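Local coordinates for aminotransferase class-III (Sphaerobacter thermophilus DSM 20745, PDB 6K8H), which belongs to the class-III aminotransferases, also named omega-transaminases, and holds (5-hydroxy-4,6-dimethylpyridin-3-yl)methyl dihydrogen phosphate in its pocket, at residues B[398-411]-B[432-445]. Sequence-based numbering, arbitrary orientation.
Sequences FVGRVHEALMGRGI and AFVDAFAAALQDAR
The guanidinium of Arg-409 carries Ala-439 CB on one face, 3.3 Å above its plane, and the carboxylate of Asp-443 at its edge. The Phe-398 ring has Ala-444 CB over one face as a CH-pi contact, 4.3 Å from the ring centroid, and Arg-445 CG at its edge. Phe-398 lies on helix 393-408 and Arg-409 just past its end; both reach across to helix 427-445, near the C-terminus of this class-III aminotransferase. The two helices cross steeply, with 130° between their N-to-C directions. The axes come within 8.2 Å because alanines line the interface: Ala-405 CB meets Ala-440 CB at 3.7 Å. Val-402 is a knob in the hole formed by Phe-437, Ala-440, Leu-441 and Ala-444. Its CG1, anti to the backbone N (chi1 172°), touches the Phe-437 ring, while CG2 packs on Ala-444 CB. Past helix 393-408, Ile-411 CG1 presses on Ala-436 CB at 3.5 Å, and its CG2 meets the Phe-433 ring obliquely. Helix 337-361 packs against Phe-433 and Phe-437. Arg-409, extended from CG to NE, grips Asp-443 side-on through two nitrogens. Asp-443 OD2 takes Arg-409 NH2 on its syn lone pair at 3.2 Å, and Arg-409 NE, 3.3 Å from the same oxygen, from above the carboxylate plane.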
ATOM      1  N   PHE B 398      29.644   7.673 -17.269  1.00  9.68           N
ATOM      2  CA  PHE B 398      30.051   6.476 -18.009  1.00  8.66           C
ATOM      3  C   PHE B 398      29.007   5.363 -17.899  1.00  8.88           C
ATOM      4  O   PHE B 398      28.641   4.730 -18.905  1.00  8.52           O
ATOM      5  CB  PHE B 398      31.423   6.001 -17.512  1.00  9.61           C
ATOM      6  CG  PHE B 398      32.071   4.983 -18.401  1.00  9.68           C
ATOM      7  CD1 PHE B 398      32.694   5.359 -19.588  1.00 14.00           C
ATOM      8  CD2 PHE B 398      32.051   3.648 -18.060  1.00 12.11           C
ATOM      9  CE1 PHE B 398      33.293   4.409 -20.411  1.00 12.03           C
ATOM     10  CE2 PHE B 398      32.643   2.689 -18.880  1.00 14.93           C
ATOM     11  CZ  PHE B 398      33.262   3.070 -20.054  1.00 13.88           C
ATOM     12  N   VAL B 399      28.522   5.104 -16.679  1.00  8.89           N
ATOM     13  CA  VAL B 399      27.443   4.141 -16.480  1.00  7.81           C
ATOM     14  C   VAL B 399      26.212   4.550 -17.283  1.00  7.75           C
ATOM     15  O   VAL B 399      25.524   3.701 -17.861  1.00  7.10           O
ATOM     16  CB  VAL B 399      27.125   4.005 -14.977  1.00 12.49           C
ATOM     17  CG1 VAL B 399      25.825   3.230 -14.760  1.00 13.27           C
ATOM     18  CG2 VAL B 399      28.276   3.312 -14.249  1.00  8.23           C
ATOM     19  N   GLY B 400      25.918   5.856 -17.335  1.00  9.18           N
ATOM     20  CA  GLY B 400      24.793   6.327 -18.130  1.00  8.15           C
ATOM     21  C   GLY B 400      24.970   6.045 -19.607  1.00  7.73           C
ATOM     22  O   GLY B 400      24.012   5.690 -20.298  1.00 11.23           O
ATOM     23  N   ARG B 401      26.191   6.215 -20.118  1.00  8.71           N
ATOM     24  CA  ARG B 401      26.444   5.846 -21.514  1.00  7.02           C
ATOM     25  C   ARG B 401      26.206   4.351 -21.740  1.00  7.80           C
ATOM     26  O   ARG B 401      25.563   3.955 -22.723  1.00  6.20           O
ATOM     27  CB  ARG B 401      27.873   6.225 -21.919  1.00  8.09           C
ATOM     28  CG  ARG B 401      28.081   7.703 -22.238  1.00 11.83           C
ATOM     29  CD  ARG B 401      29.486   7.990 -22.832  1.00 14.21           C
ATOM     30  NE  ARG B 401      29.588   9.378 -23.292  1.00 11.07           N
ATOM     31  CZ  ARG B 401      29.072   9.821 -24.436  1.00 13.90           C
ATOM     32  NH1 ARG B 401      28.428   8.986 -25.245  1.00  9.48           N
ATOM     33  NH2 ARG B 401      29.195  11.097 -24.779  1.00 14.35           N
ATOM     34  N   VAL B 402      26.702   3.506 -20.828  1.00  6.37           N
ATOM     35  CA  VAL B 402      26.511   2.065 -20.994  1.00  8.30           C
ATOM     36  C   VAL B 402      25.025   1.721 -20.959  1.00  9.15           C
ATOM     37  O   VAL B 402      24.532   0.927 -21.772  1.00  8.73           O
ATOM     38  CB  VAL B 402      27.302   1.289 -19.919  1.00  8.31           C
ATOM     39  CG1 VAL B 402      26.962  -0.205 -19.953  1.00  9.21           C
ATOM     40  CG2 VAL B 402      28.795   1.497 -20.111  1.00  7.61           C
ATOM     41  N   HIS B 403      24.280   2.334 -20.034  1.00  7.26           N
ATOM     42  CA  HIS B 403      22.854   2.046 -19.918  1.00  8.58           C
ATOM     43  C   HIS B 403      22.095   2.476 -21.171  1.00  8.31           C
ATOM     44  O   HIS B 403      21.267   1.721 -21.696  1.00  8.87           O
ATOM     45  CB  HIS B 403      22.283   2.729 -18.675  1.00  8.36           C
ATOM     46  CG  HIS B 403      20.794   2.642 -18.568  1.00  9.21           C
ATOM     47  ND1 HIS B 403      19.957   3.652 -18.987  1.00 12.08           N
ATOM     48  CD2 HIS B 403      19.992   1.658 -18.098  1.00  9.63           C
ATOM     49  CE1 HIS B 403      18.701   3.298 -18.778  1.00 11.12           C
ATOM     50  NE2 HIS B 403      18.694   2.094 -18.235  1.00 13.75           N
ATOM     51  N   GLU B 404      22.373   3.686 -21.672  1.00  7.89           N
ATOM     52  CA  GLU B 404      21.695   4.162 -22.876  1.00  9.52           C
ATOM     53  C   GLU B 404      22.000   3.270 -24.080  1.00  8.53           C
ATOM     54  O   GLU B 404      21.096   2.934 -24.865  1.00  7.59           O
ATOM     55  CB  GLU B 404      22.096   5.617 -23.146  1.00  9.51           C
ATOM     56  CG  GLU B 404      21.485   6.236 -24.399  1.00 12.24           C
ATOM     57  CD  GLU B 404      20.009   6.589 -24.250  1.00 17.18           C
ATOM     58  OE1 GLU B 404      19.441   6.446 -23.139  1.00 12.48           O
ATOM     59  OE2 GLU B 404      19.403   7.019 -25.258  1.00 14.75           O
ATOM     60  N   ALA B 405      23.262   2.851 -24.233  1.00  7.17           N
ATOM     61  CA  ALA B 405      23.600   1.956 -25.341  1.00  8.48           C
ATOM     62  C   ALA B 405      22.895   0.612 -25.203  1.00  8.23           C
ATOM     63  O   ALA B 405      22.373   0.071 -26.190  1.00  9.40           O
ATOM     64  CB  ALA B 405      25.114   1.760 -25.429  1.00  7.52           C
ATOM     65  N   LEU B 406      22.868   0.054 -23.984  1.00  8.02           N
ATOM     66  CA  LEU B 406      22.145  -1.197 -23.773  1.00  8.23           C
ATOM     67  C   LEU B 406      20.678  -1.039 -24.162  1.00 11.64           C
ATOM     68  O   LEU B 406      20.119  -1.892 -24.860  1.00  8.20           O
ATOM     69  CB  LEU B 406      22.275  -1.660 -22.313  1.00  7.99           C
ATOM     70  CG  LEU B 406      23.613  -2.296 -21.911  1.00  6.94           C
ATOM     71  CD1 LEU B 406      23.712  -2.495 -20.390  1.00  9.22           C
ATOM     72  CD2 LEU B 406      23.823  -3.619 -22.654  1.00  8.69           C
ATOM     73  N   MET B 407      20.045   0.055 -23.717  1.00  8.76           N
ATOM     74  CA  MET B 407      18.657   0.327 -24.081  1.00 10.55           C
ATOM     75  C   MET B 407      18.470   0.329 -25.588  1.00 12.23           C
ATOM     76  O   MET B 407      17.457  -0.164 -26.097  1.00 13.89           O
ATOM     77  CB  MET B 407      18.200   1.670 -23.504  1.00  9.09           C
ATOM     78  CG  MET B 407      17.865   1.634 -22.016  1.00 12.38           C
ATOM     79  SD  MET B 407      16.331   0.739 -21.689  1.00 15.40           S
ATOM     80  CE  MET B 407      15.090   1.850 -22.370  1.00 13.17           C
ATOM     81  N   GLY B 408      19.419   0.916 -26.316  1.00 11.22           N
ATOM     82  CA  GLY B 408      19.305   0.918 -27.762  1.00 11.49           C
ATOM     83  C   GLY B 408      19.676  -0.382 -28.438  1.00 13.88           C
ATOM     84  O   GLY B 408      19.501  -0.504 -29.653  1.00 12.73           O
ATOM     85  N   ARG B 409      20.178  -1.342 -27.660  1.00 13.68           N
ATOM     86  CA  ARG B 409      20.639  -2.655 -28.182  1.00 11.99           C
ATOM     87  C   ARG B 409      19.736  -3.803 -27.715  1.00 15.35           C
ATOM     88  O   ARG B 409      20.242  -4.912 -27.578  1.00 13.50           O
ATOM     89  CB  ARG B 409      22.106  -2.915 -27.840  1.00  9.79           C
ATOM     90  CG  ARG B 409      23.081  -2.074 -28.645  1.00 15.34           C
ATOM     91  CD  ARG B 409      24.509  -2.534 -28.470  1.00 14.82           C
ATOM     92  NE  ARG B 409      25.399  -1.636 -29.180  1.00 27.37           N
ATOM     93  CZ  ARG B 409      25.758  -1.772 -30.447  1.00 26.25           C
ATOM     94  NH1 ARG B 409      25.314  -2.792 -31.167  1.00 29.26           N
ATOM     95  NH2 ARG B 409      26.571  -0.879 -30.985  1.00 26.01           N
ATOM     96  N   GLY B 410      18.481  -3.516 -27.378  1.00 11.73           N
ATOM     97  CA  GLY B 410      17.566  -4.570 -27.001  1.00 11.81           C
ATOM     98  C   GLY B 410      17.688  -5.055 -25.575  1.00 11.33           C
ATOM     99  O   GLY B 410      17.217  -6.155 -25.275  1.00  9.99           O
ATOM    100  N   ILE B 411      18.294  -4.274 -24.683  1.00  9.29           N
ATOM    101  CA  ILE B 411      18.438  -4.647 -23.276  1.00  9.25           C
ATOM    102  C   ILE B 411      17.845  -3.551 -22.392  1.00  8.45           C
ATOM    103  O   ILE B 411      18.236  -2.381 -22.485  1.00  9.76           O
ATOM    104  CB  ILE B 411      19.909  -4.899 -22.892  1.00  9.81           C
ATOM    105  CG1 ILE B 411      20.538  -5.994 -23.765  1.00  8.55           C
ATOM    106  CG2 ILE B 411      20.001  -5.275 -21.412  1.00  5.31           C
ATOM    107  CD1 ILE B 411      20.039  -7.397 -23.465  1.00  8.82           C
ATOM    108  N   ALA B 432      22.780 -13.119 -25.054  1.00 11.09           N
ATOM    109  CA  ALA B 432      22.376 -11.850 -25.651  1.00 12.11           C
ATOM    110  C   ALA B 432      22.739 -10.684 -24.740  1.00 12.11           C
ATOM    111  O   ALA B 432      23.243  -9.654 -25.208  1.00  8.97           O
ATOM    112  CB  ALA B 432      20.877 -11.851 -25.961  1.00 15.02           C
ATOM    113  N   PHE B 433      22.505 -10.832 -23.430  1.00  8.22           N
ATOM    114  CA  PHE B 433      22.916  -9.779 -22.508  1.00  8.88           C
ATOM    115  C   PHE B 433      24.422  -9.532 -22.587  1.00 10.11           C
ATOM    116  O   PHE B 433      24.865  -8.383 -22.712  1.00  8.82           O
ATOM    117  CB  PHE B 433      22.514 -10.110 -21.065  1.00  8.19           C
ATOM    118  CG  PHE B 433      22.867  -9.018 -20.107  1.00  7.05           C
ATOM    119  CD1 PHE B 433      24.137  -8.953 -19.540  1.00 10.07           C
ATOM    120  CD2 PHE B 433      21.957  -8.007 -19.828  1.00  9.66           C
ATOM    121  CE1 PHE B 433      24.490  -7.926 -18.684  1.00  9.38           C
ATOM    122  CE2 PHE B 433      22.292  -6.967 -18.971  1.00  8.19           C
ATOM    123  CZ  PHE B 433      23.559  -6.925 -18.393  1.00 12.35           C
ATOM    124  N   VAL B 434      25.226 -10.596 -22.517  1.00  9.07           N
ATOM    125  CA  VAL B 434      26.680 -10.414 -22.453  1.00  8.38           C
ATOM    126  C   VAL B 434      27.204  -9.774 -23.743  1.00 12.73           C
ATOM    127  O   VAL B 434      28.051  -8.861 -23.710  1.00 10.20           O
ATOM    128  CB  VAL B 434      27.380 -11.753 -22.153  1.00 10.23           C
ATOM    129  CG1 VAL B 434      28.901 -11.614 -22.305  1.00 11.17           C
ATOM    130  CG2 VAL B 434      27.035 -12.225 -20.746  1.00 10.08           C
ATOM    131  N   ASP B 435      26.697 -10.228 -24.895  1.00  9.13           N
ATOM    132  CA  ASP B 435      27.096  -9.634 -26.173  1.00 11.07           C
ATOM    133  C   ASP B 435      26.708  -8.160 -26.252  1.00 13.03           C
ATOM    134  O   ASP B 435      27.505  -7.314 -26.700  1.00 10.57           O
ATOM    135  CB  ASP B 435      26.463 -10.411 -27.328  1.00 17.68           C
ATOM    136  CG  ASP B 435      27.051 -11.810 -27.488  1.00 20.89           C
ATOM    137  OD1 ASP B 435      28.070 -12.116 -26.825  1.00 22.88           O
ATOM    138  OD2 ASP B 435      26.499 -12.602 -28.280  1.00 23.83           O
ATOM    139  N   ALA B 436      25.476  -7.834 -25.832  1.00 10.74           N
ATOM    140  CA  ALA B 436      25.030  -6.445 -25.862  1.00 12.31           C
ATOM    141  C   ALA B 436      25.843  -5.577 -24.919  1.00  8.65           C
ATOM    142  O   ALA B 436      26.082  -4.404 -25.216  1.00  9.09           O
ATOM    143  CB  ALA B 436      23.545  -6.362 -25.521  1.00 10.16           C
ATOM    144  N   PHE B 437      26.266  -6.127 -23.781  1.00  8.86           N
ATOM    145  CA  PHE B 437      27.084  -5.364 -22.845  1.00  8.13           C
ATOM    146  C   PHE B 437      28.446  -5.063 -23.444  1.00 10.72           C
ATOM    147  O   PHE B 437      28.959  -3.948 -23.297  1.00  9.91           O
ATOM    148  CB  PHE B 437      27.240  -6.116 -21.513  1.00  9.03           C
ATOM    149  CG  PHE B 437      28.139  -5.410 -20.530  1.00  8.49           C
ATOM    150  CD1 PHE B 437      27.684  -4.302 -19.830  1.00  9.45           C
ATOM    151  CD2 PHE B 437      29.442  -5.832 -20.320  1.00  9.84           C
ATOM    152  CE1 PHE B 437      28.509  -3.629 -18.950  1.00  8.34           C
ATOM    153  CE2 PHE B 437      30.277  -5.151 -19.428  1.00  9.01           C
ATOM    154  CZ  PHE B 437      29.808  -4.055 -18.751  1.00 10.65           C
ATOM    155  N   ALA B 438      29.046  -6.042 -24.128  1.00  9.79           N
ATOM    156  CA  ALA B 438      30.315  -5.788 -24.814  1.00 12.17           C
ATOM    157  C   ALA B 438      30.172  -4.657 -25.830  1.00 10.04           C
ATOM    158  O   ALA B 438      30.991  -3.719 -25.881  1.00  9.67           O
ATOM    159  CB  ALA B 438      30.804  -7.069 -25.493  1.00  9.83           C
ATOM    160  N   ALA B 439      29.111  -4.710 -26.632  1.00  9.04           N
ATOM    161  CA  ALA B 439      28.901  -3.641 -27.606  1.00 11.35           C
ATOM    162  C   ALA B 439      28.655  -2.296 -26.922  1.00 12.23           C
ATOM    163  O   ALA B 439      29.144  -1.257 -27.384  1.00 10.33           O
ATOM    164  CB  ALA B 439      27.744  -4.001 -28.531  1.00 10.54           C
ATOM    165  N   ALA B 440      27.907  -2.294 -25.812  1.00  9.67           N
ATOM    166  CA  ALA B 440      27.602  -1.048 -25.110  1.00 10.88           C
ATOM    167  C   ALA B 440      28.850  -0.436 -24.487  1.00  9.81           C
ATOM    168  O   ALA B 440      28.998   0.789 -24.445  1.00 10.99           O
ATOM    169  CB  ALA B 440      26.550  -1.297 -24.025  1.00  8.05           C
ATOM    170  N   LEU B 441      29.735  -1.273 -23.955  1.00 12.85           N
ATOM    171  CA  LEU B 441      31.004  -0.784 -23.434  1.00 13.83           C
ATOM    172  C   LEU B 441      31.824  -0.123 -24.542  1.00 15.34           C
ATOM    173  O   LEU B 441      32.357   0.990 -24.363  1.00 13.58           O
ATOM    174  CB  LEU B 441      31.757  -1.946 -22.784  1.00 16.38           C
ATOM    175  CG  LEU B 441      32.844  -1.744 -21.730  1.00 17.80           C
ATOM    176  CD1 LEU B 441      32.356  -0.823 -20.618  1.00 11.72           C
ATOM    177  CD2 LEU B 441      33.251  -3.116 -21.178  1.00 10.92           C
ATOM    178  N   GLN B 442      31.862  -0.754 -25.715  1.00 12.47           N
ATOM    179  CA  GLN B 442      32.621  -0.157 -26.843  1.00 13.24           C
ATOM    180  C   GLN B 442      31.997   1.205 -27.174  1.00 15.72           C
ATOM    181  O   GLN B 442      32.742   2.187 -27.251  1.00 12.44           O
ATOM    182  CB  GLN B 442      32.615  -1.117 -28.030  1.00 16.57           C
ATOM    183  CG  GLN B 442      33.446  -2.365 -27.781  1.00 18.89           C
ATOM    184  CD  GLN B 442      33.190  -3.460 -28.784  1.00 32.68           C
ATOM    185  OE1 GLN B 442      32.530  -3.254 -29.800  1.00 36.00           O
ATOM    186  NE2 GLN B 442      33.706  -4.647 -28.500  1.00 32.06           N
ATOM    187  N   ASP B 443      30.667   1.265 -27.264  1.00 13.74           N
ATOM    188  CA  ASP B 443      29.979   2.532 -27.512  1.00 11.87           C
ATOM    189  C   ASP B 443      30.360   3.592 -26.489  1.00 12.85           C
ATOM    190  O   ASP B 443      30.682   4.732 -26.843  1.00 10.94           O
ATOM    191  CB  ASP B 443      28.478   2.330 -27.474  1.00 13.65           C
ATOM    192  CG  ASP B 443      27.966   1.535 -28.633  1.00 20.60           C
ATOM    193  OD1 ASP B 443      28.732   1.180 -29.557  1.00 22.94           O
ATOM    194  OD2 ASP B 443      26.755   1.280 -28.613  1.00 23.83           O
ATOM    195  N   ALA B 444      30.311   3.233 -25.207  1.00 12.46           N
ATOM    196  CA  ALA B 444      30.556   4.212 -24.154  1.00 13.59           C
ATOM    197  C   ALA B 444      31.971   4.749 -24.225  1.00 12.27           C
ATOM    198  O   ALA B 444      32.216   5.900 -23.838  1.00 10.82           O
ATOM    199  CB  ALA B 444      30.292   3.586 -22.779  1.00 10.74           C
ATOM    200  N   ARG B 445      32.894   3.961 -24.780  1.00 11.43           N
ATOM    201  CA  ARG B 445      34.314   4.393 -24.891  1.00 12.98           C
ATOM    202  C   ARG B 445      34.590   5.024 -26.264  1.00 11.45           C
ATOM    203  O   ARG B 445      35.693   5.528 -26.460  1.00 11.20           O
ATOM    204  CB  ARG B 445      35.263   3.219 -24.643  1.00 11.99           C
ATOM    205  CG  ARG B 445      35.001   2.467 -23.349  1.00 14.58           C
ATOM    206  CD  ARG B 445      35.734   1.145 -23.332  1.00 18.07           C
ATOM    207  NE  ARG B 445      37.168   1.334 -23.233  1.00 21.13           N
ATOM    208  CZ  ARG B 445      38.069   0.421 -23.566  1.00 24.25           C
ATOM    209  NH1 ARG B 445      37.685  -0.750 -24.038  1.00 15.55           N
ATOM    210  NH2 ARG B 445      39.354   0.687 -23.441  1.00 27.73           N
TER
HETATM  211  O   HOH W   1      27.878   6.241 -25.479  1.00  8.50           O